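Local coordinates for chitinase (Chromobacterium violaceum, PDB 4TXG), which probably hydrolyses the glycosidic bonds of chitin as a family 18 glycoside hydrolase and is likely to bind carbohydrate, at residues Y433-Y447 / Q696-A708. Residues are numbered along the deposited sequence; the frame is centred on the assembly and turned at random.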
loop_
_atom_site.group_PDB
_atom_site.type_symbol
_atom_site.label_atom_id
_atom_site.label_comp_id
_atom_site.label_asym_id
_atom_site.label_seq_id
_atom_site.Cartn_x
_atom_site.Cartn_y
_atom_site.Cartn_z
ATOM N N TYR A 433 -13.106 10.416 18.924
ATOM C CA TYR A 433 -12.908 9.882 17.577
ATOM C C TYR A 433 -13.928 10.425 16.570
ATOM O O TYR A 433 -13.829 10.158 15.375
ATOM C CB TYR A 433 -12.951 8.359 17.602
ATOM C CG TYR A 433 -11.629 7.709 17.964
ATOM C CD1 TYR A 433 -10.887 8.140 19.057
ATOM C CD2 TYR A 433 -11.130 6.648 17.218
ATOM C CE1 TYR A 433 -9.678 7.533 19.390
ATOM C CE2 TYR A 433 -9.924 6.039 17.551
ATOM C CZ TYR A 433 -9.207 6.485 18.626
ATOM O OH TYR A 433 -8.017 5.862 18.944
ATOM N N GLY A 434 -14.891 11.202 17.055
ATOM C CA GLY A 434 -15.813 11.912 16.181
ATOM C C GLY A 434 -16.565 11.041 15.188
ATOM O O GLY A 434 -16.814 11.455 14.052
ATOM N N ASN A 435 -16.918 9.839 15.629
ATOM C CA ASN A 435 -17.605 8.833 14.812
ATOM C C ASN A 435 -16.940 8.521 13.477
ATOM O O ASN A 435 -17.611 8.227 12.482
ATOM C CB ASN A 435 -19.045 9.242 14.577
ATOM C CG ASN A 435 -19.892 9.043 15.811
ATOM O OD1 ASN A 435 -20.154 9.991 16.541
ATOM N ND2 ASN A 435 -20.287 7.791 16.075
ATOM N N ILE A 436 -15.615 8.561 13.476
ATOM C CA ILE A 436 -14.843 8.110 12.330
ATOM C C ILE A 436 -14.407 6.666 12.535
ATOM O O ILE A 436 -13.678 6.367 13.477
ATOM C CB ILE A 436 -13.614 8.999 12.107
ATOM C CG1 ILE A 436 -14.081 10.426 11.766
ATOM C CG2 ILE A 436 -12.716 8.423 10.999
ATOM C CD1 ILE A 436 -12.971 11.360 11.374
ATOM N N GLY A 437 -14.870 5.770 11.664
ATOM C CA GLY A 437 -14.392 4.391 11.665
ATOM C C GLY A 437 -13.323 4.226 10.595
ATOM O O GLY A 437 -13.491 4.739 9.498
ATOM N N TYR A 438 -12.236 3.510 10.890
ATOM C CA TYR A 438 -11.057 3.592 10.019
ATOM C C TYR A 438 -10.664 2.323 9.262
ATOM O O TYR A 438 -9.724 2.363 8.470
ATOM C CB TYR A 438 -9.840 4.063 10.828
ATOM C CG TYR A 438 -9.550 3.206 12.032
ATOM C CD1 TYR A 438 -8.765 2.062 11.924
ATOM C CD2 TYR A 438 -10.076 3.531 13.272
ATOM C CE1 TYR A 438 -8.514 1.267 13.028
ATOM C CE2 TYR A 438 -9.823 2.749 14.378
ATOM C CZ TYR A 438 -9.045 1.624 14.252
ATOM O OH TYR A 438 -8.805 0.849 15.363
ATOM N N LEU A 439 -11.356 1.206 9.485
ATOM C CA LEU A 439 -10.982 -0.045 8.819
ATOM C C LEU A 439 -11.628 -0.133 7.440
ATOM O O LEU A 439 -12.462 -1.006 7.176
ATOM C CB LEU A 439 -11.378 -1.268 9.667
ATOM C CG LEU A 439 -10.496 -1.554 10.886
ATOM C CD1 LEU A 439 -10.952 -2.812 11.608
ATOM C CD2 LEU A 439 -9.033 -1.676 10.460
ATOM N N ASN A 440 -11.246 0.778 6.559
ATOM C CA ASN A 440 -11.840 0.806 5.231
ATOM C C ASN A 440 -10.951 1.553 4.252
ATOM O O ASN A 440 -10.110 2.353 4.647
ATOM C CB ASN A 440 -13.241 1.437 5.282
ATOM C CG ASN A 440 -13.226 2.841 5.875
ATOM O OD1 ASN A 440 -13.020 3.817 5.160
ATOM N ND2 ASN A 440 -13.434 2.945 7.188
ATOM N N THR A 441 -11.147 1.256 2.972
ATOM C CA THR A 441 -10.336 1.788 1.883
ATOM C C THR A 441 -10.375 3.312 1.825
ATOM O O THR A 441 -9.343 3.968 1.637
ATOM C CB THR A 441 -10.829 1.196 0.545
ATOM O OG1 THR A 441 -10.735 -0.234 0.622
ATOM C CG2 THR A 441 -9.994 1.694 -0.639
ATOM N N ASP A 442 -11.567 3.865 2.017
ATOM C CA ASP A 442 -11.772 5.313 1.941
ATOM C C ASP A 442 -10.938 6.019 3.009
ATOM O O ASP A 442 -10.323 7.058 2.728
ATOM C CB ASP A 442 -13.267 5.641 2.094
ATOM C CG ASP A 442 -13.569 7.125 2.003
ATOM O OD1 ASP A 442 -13.785 7.640 0.881
ATOM O OD2 ASP A 442 -13.622 7.780 3.066
ATOM N N TRP A 443 -10.885 5.447 4.214
ATOM C CA TRP A 443 -10.135 6.083 5.305
ATOM C C TRP A 443 -8.646 6.067 4.979
ATOM O O TRP A 443 -7.948 7.078 5.135
ATOM C CB TRP A 443 -10.388 5.389 6.661
ATOM C CG TRP A 443 -9.594 6.044 7.771
ATOM C CD1 TRP A 443 -9.996 7.070 8.575
ATOM C CD2 TRP A 443 -8.246 5.739 8.151
ATOM N NE1 TRP A 443 -8.984 7.417 9.447
ATOM C CE2 TRP A 443 -7.898 6.610 9.207
ATOM C CE3 TRP A 443 -7.302 4.797 7.712
ATOM C CZ2 TRP A 443 -6.646 6.581 9.826
ATOM C CZ3 TRP A 443 -6.049 4.770 8.318
ATOM C CH2 TRP A 443 -5.733 5.659 9.369
ATOM N N ALA A 444 -8.159 4.916 4.518
ATOM C CA ALA A 444 -6.743 4.768 4.188
ATOM C C ALA A 444 -6.317 5.721 3.072
ATOM O O ALA A 444 -5.242 6.314 3.129
ATOM C CB ALA A 444 -6.442 3.326 3.797
ATOM N N TYR A 445 -7.144 5.847 2.036
ATOM C CA TYR A 445 -6.856 6.808 0.976
ATOM C C TYR A 445 -6.689 8.209 1.568
ATOM O O TYR A 445 -5.730 8.935 1.266
ATOM C CB TYR A 445 -7.974 6.808 -0.072
ATOM C CG TYR A 445 -7.980 8.050 -0.933
ATOM C CD1 TYR A 445 -7.026 8.237 -1.935
ATOM C CD2 TYR A 445 -8.932 9.043 -0.736
ATOM C CE1 TYR A 445 -7.026 9.380 -2.715
ATOM C CE2 TYR A 445 -8.938 10.187 -1.522
ATOM C CZ TYR A 445 -7.985 10.351 -2.498
ATOM O OH TYR A 445 -7.991 11.501 -3.267
ATOM N N HIS A 446 -7.626 8.589 2.419
ATOM C CA HIS A 446 -7.599 9.934 2.974
ATOM C C HIS A 446 -6.419 10.135 3.916
ATOM O O HIS A 446 -5.883 11.249 4.007
ATOM C CB HIS A 446 -8.929 10.238 3.658
ATOM C CG HIS A 446 -9.987 10.639 2.679
ATOM N ND1 HIS A 446 -9.896 11.798 1.944
ATOM C CD2 HIS A 446 -11.107 10.004 2.261
ATOM C CE1 HIS A 446 -10.941 11.885 1.134
ATOM N NE2 HIS A 446 -11.693 10.816 1.312
ATOM N N TYR A 447 -5.984 9.068 4.579
ATOM C CA TYR A 447 -4.752 9.146 5.358
ATOM C C TYR A 447 -3.578 9.551 4.450
ATOM O O TYR A 447 -2.823 10.479 4.760
ATOM C CB TYR A 447 -4.443 7.800 6.064
ATOM C CG TYR A 447 -3.034 7.758 6.629
ATOM C CD1 TYR A 447 -1.958 7.368 5.835
ATOM C CD2 TYR A 447 -2.770 8.151 7.943
ATOM C CE1 TYR A 447 -0.670 7.364 6.329
ATOM C CE2 TYR A 447 -1.475 8.140 8.440
ATOM C CZ TYR A 447 -0.430 7.746 7.620
ATOM O OH TYR A 447 0.882 7.720 8.102
ATOM N N GLN A 696 -1.168 28.307 8.640
ATOM C CA GLN A 696 -2.228 27.355 8.321
ATOM C C GLN A 696 -1.655 26.157 7.578
ATOM O O GLN A 696 -0.621 26.262 6.925
ATOM C CB GLN A 696 -3.325 27.996 7.470
ATOM C CG GLN A 696 -4.140 29.059 8.180
ATOM C CD GLN A 696 -5.349 29.495 7.369
ATOM O OE1 GLN A 696 -5.620 28.960 6.290
ATOM N NE2 GLN A 696 -6.090 30.463 7.893
ATOM N N PHE A 697 -2.327 25.018 7.686
ATOM C CA PHE A 697 -1.939 23.851 6.906
ATOM C C PHE A 697 -3.102 22.868 6.847
ATOM O O PHE A 697 -4.028 22.940 7.659
ATOM C CB PHE A 697 -0.685 23.175 7.478
ATOM C CG PHE A 697 -0.708 22.977 8.975
ATOM C CD1 PHE A 697 -1.251 21.824 9.532
ATOM C CD2 PHE A 697 -0.164 23.930 9.820
ATOM C CE1 PHE A 697 -1.265 21.632 10.909
ATOM C CE2 PHE A 697 -0.175 23.745 11.196
ATOM C CZ PHE A 697 -0.729 22.595 11.741
ATOM N N ASP A 698 -3.048 21.974 5.867
ATOM C CA ASP A 698 -4.075 20.949 5.690
ATOM C C ASP A 698 -3.738 19.686 6.470
ATOM O O ASP A 698 -2.648 19.132 6.337
ATOM C CB ASP A 698 -4.242 20.595 4.207
ATOM C CG ASP A 698 -4.951 21.672 3.417
ATOM O OD1 ASP A 698 -5.725 22.457 4.009
ATOM O OD2 ASP A 698 -4.739 21.717 2.187
ATOM N N VAL A 699 -4.682 19.241 7.289
ATOM C CA VAL A 699 -4.595 17.955 7.965
ATOM C C VAL A 699 -5.578 17.008 7.280
ATOM O O VAL A 699 -6.733 17.382 7.070
ATOM C CB VAL A 699 -4.919 18.107 9.467
ATOM C CG1 VAL A 699 -4.867 16.765 10.191
ATOM C CG2 VAL A 699 -3.938 19.100 10.094
ATOM N N PRO A 700 -5.128 15.801 6.902
ATOM C CA PRO A 700 -6.081 14.923 6.207
ATOM C C PRO A 700 -7.249 14.541 7.114
ATOM O O PRO A 700 -7.104 14.507 8.338
ATOM C CB PRO A 700 -5.238 13.696 5.846
ATOM C CG PRO A 700 -4.137 13.676 6.890
ATOM C CD PRO A 700 -3.834 15.143 7.156
ATOM N N THR A 701 -8.396 14.273 6.504
ATOM C CA THR A 701 -9.613 13.958 7.244
ATOM C C THR A 701 -9.613 12.550 7.844
ATOM O O THR A 701 -10.623 12.104 8.379
ATOM C CB THR A 701 -10.843 14.092 6.335
ATOM O OG1 THR A 701 -10.597 13.377 5.114
ATOM C CG2 THR A 701 -11.124 15.573 6.018
ATOM N N SER A 702 -8.493 11.847 7.726
ATOM C CA SER A 702 -8.309 10.593 8.453
ATOM C C SER A 702 -8.394 10.834 9.963
ATOM O O SER A 702 -8.820 9.951 10.713
ATOM C CB SER A 702 -6.961 9.940 8.078
ATOM O OG SER A 702 -5.875 10.849 8.279
ATOM N N ALA A 703 -8.013 12.036 10.405
ATOM C CA ALA A 703 -8.166 12.409 11.813
ATOM C C ALA A 703 -9.400 13.266 11.961
ATOM O O ALA A 703 -9.687 14.099 11.095
ATOM C CB ALA A 703 -6.937 13.162 12.327
ATOM N N PRO A 704 -10.141 13.067 13.057
ATOM C CA PRO A 704 -11.319 13.891 13.345
ATOM C C PRO A 704 -10.952 15.365 13.413
ATOM O O PRO A 704 -9.820 15.706 13.746
ATOM C CB PRO A 704 -11.786 13.383 14.713
ATOM C CG PRO A 704 -11.194 12.034 14.857
ATOM C CD PRO A 704 -9.922 12.023 14.073
ATOM N N ALA A 705 -11.905 16.235 13.113
ATOM C CA ALA A 705 -11.597 17.658 12.996
ATOM C C ALA A 705 -11.587 18.355 14.356
ATOM O O ALA A 705 -12.072 19.477 14.491
ATOM C CB ALA A 705 -12.600 18.333 12.059
ATOM N N ASN A 706 -11.025 17.691 15.361
ATOM C CA ASN A 706 -10.928 18.277 16.692
ATOM C C ASN A 706 -9.477 18.432 17.151
ATOM O O ASN A 706 -9.198 18.536 18.353
ATOM C CB ASN A 706 -11.714 17.438 17.699
ATOM C CG ASN A 706 -11.269 15.983 17.730
ATOM O OD1 ASN A 706 -10.287 15.607 17.099
ATOM N ND2 ASN A 706 -12.000 15.165 18.473
ATOM N N ILE A 707 -8.564 18.464 16.189
ATOM C CA ILE A 707 -7.149 18.651 16.478
ATOM C C ILE A 707 -6.936 19.941 17.278
ATOM O O ILE A 707 -7.590 20.953 17.037
ATOM C CB ILE A 707 -6.328 18.669 15.174
ATOM C CG1 ILE A 707 -4.841 18.902 15.450
ATOM C CG2 ILE A 707 -6.870 19.718 14.221
ATOM C CD1 ILE A 707 -3.948 18.492 14.279
ATOM N N ALA A 708 -6.055 19.885 18.267
ATOM C CA ALA A 708 -5.843 21.023 19.148
ATOM C C ALA A 708 -4.388 21.063 19.587
ATOM O O ALA A 708 -3.611 20.168 19.239
ATOM C CB ALA A 708 -6.765 20.942 20.350
#
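Ser702 and Pro704 press against Trp443 and Ile436 where the parallel (beta/alpha)8 barrel of the family 18 hydrolase meets the C-terminal beta-sandwich domain. The loop 433-440 and the helix it leads into belong to the barrel; the partner is the loop that leaves strand 694-700 through a type I beta turn, Pro700 to Ala703. Ser702 buries the most surface. Its CB sits 3.3 Å above the ring plane of Trp443, offset toward the rim, while the CB of Tyr438 covers the other face over the ring centre. The same serine offers its carbonyl to the indole: Trp443 NE1 donates to Ser702 O over 2.8 Å, meeting a lone pair in the carbonyl plane at an N-H...O angle of 152°, so the indole is held both at a face and at its N-H. With CG anti to the backbone N (chi1 179°), the tryptophan reaches across from the first helical turn, which Asn440 caps by accepting from Trp443 N. Ser702 OG rests against the CA of Tyr447 and is satisfied by Pro762 O. Around the turn, the side chains of Thr701 and His446 cross obliquely, with Thr701 OG1 3.6 Å from His446 ND1, but the threonine's hydrogen bond runs to Gly732 O. Asp442, which takes Trp591 NE1 within the barrel, also accepts from Leu730 N of the C-terminal domain, and Tyr447 O meets Ser764 OG. Beyond the turn, Pro704 is packed by the barrel loop: the methyl CD1 of Ile436 lies 3.6 Å from Pro704 CA and 4.0 Å from Pro704 CG. On the same face of the proline ring, displaced toward CG, lies Tyr433 O, 3.3 Å from Pro704 CG, a carbonyl whose hydrogen bond comes from Ile436 N.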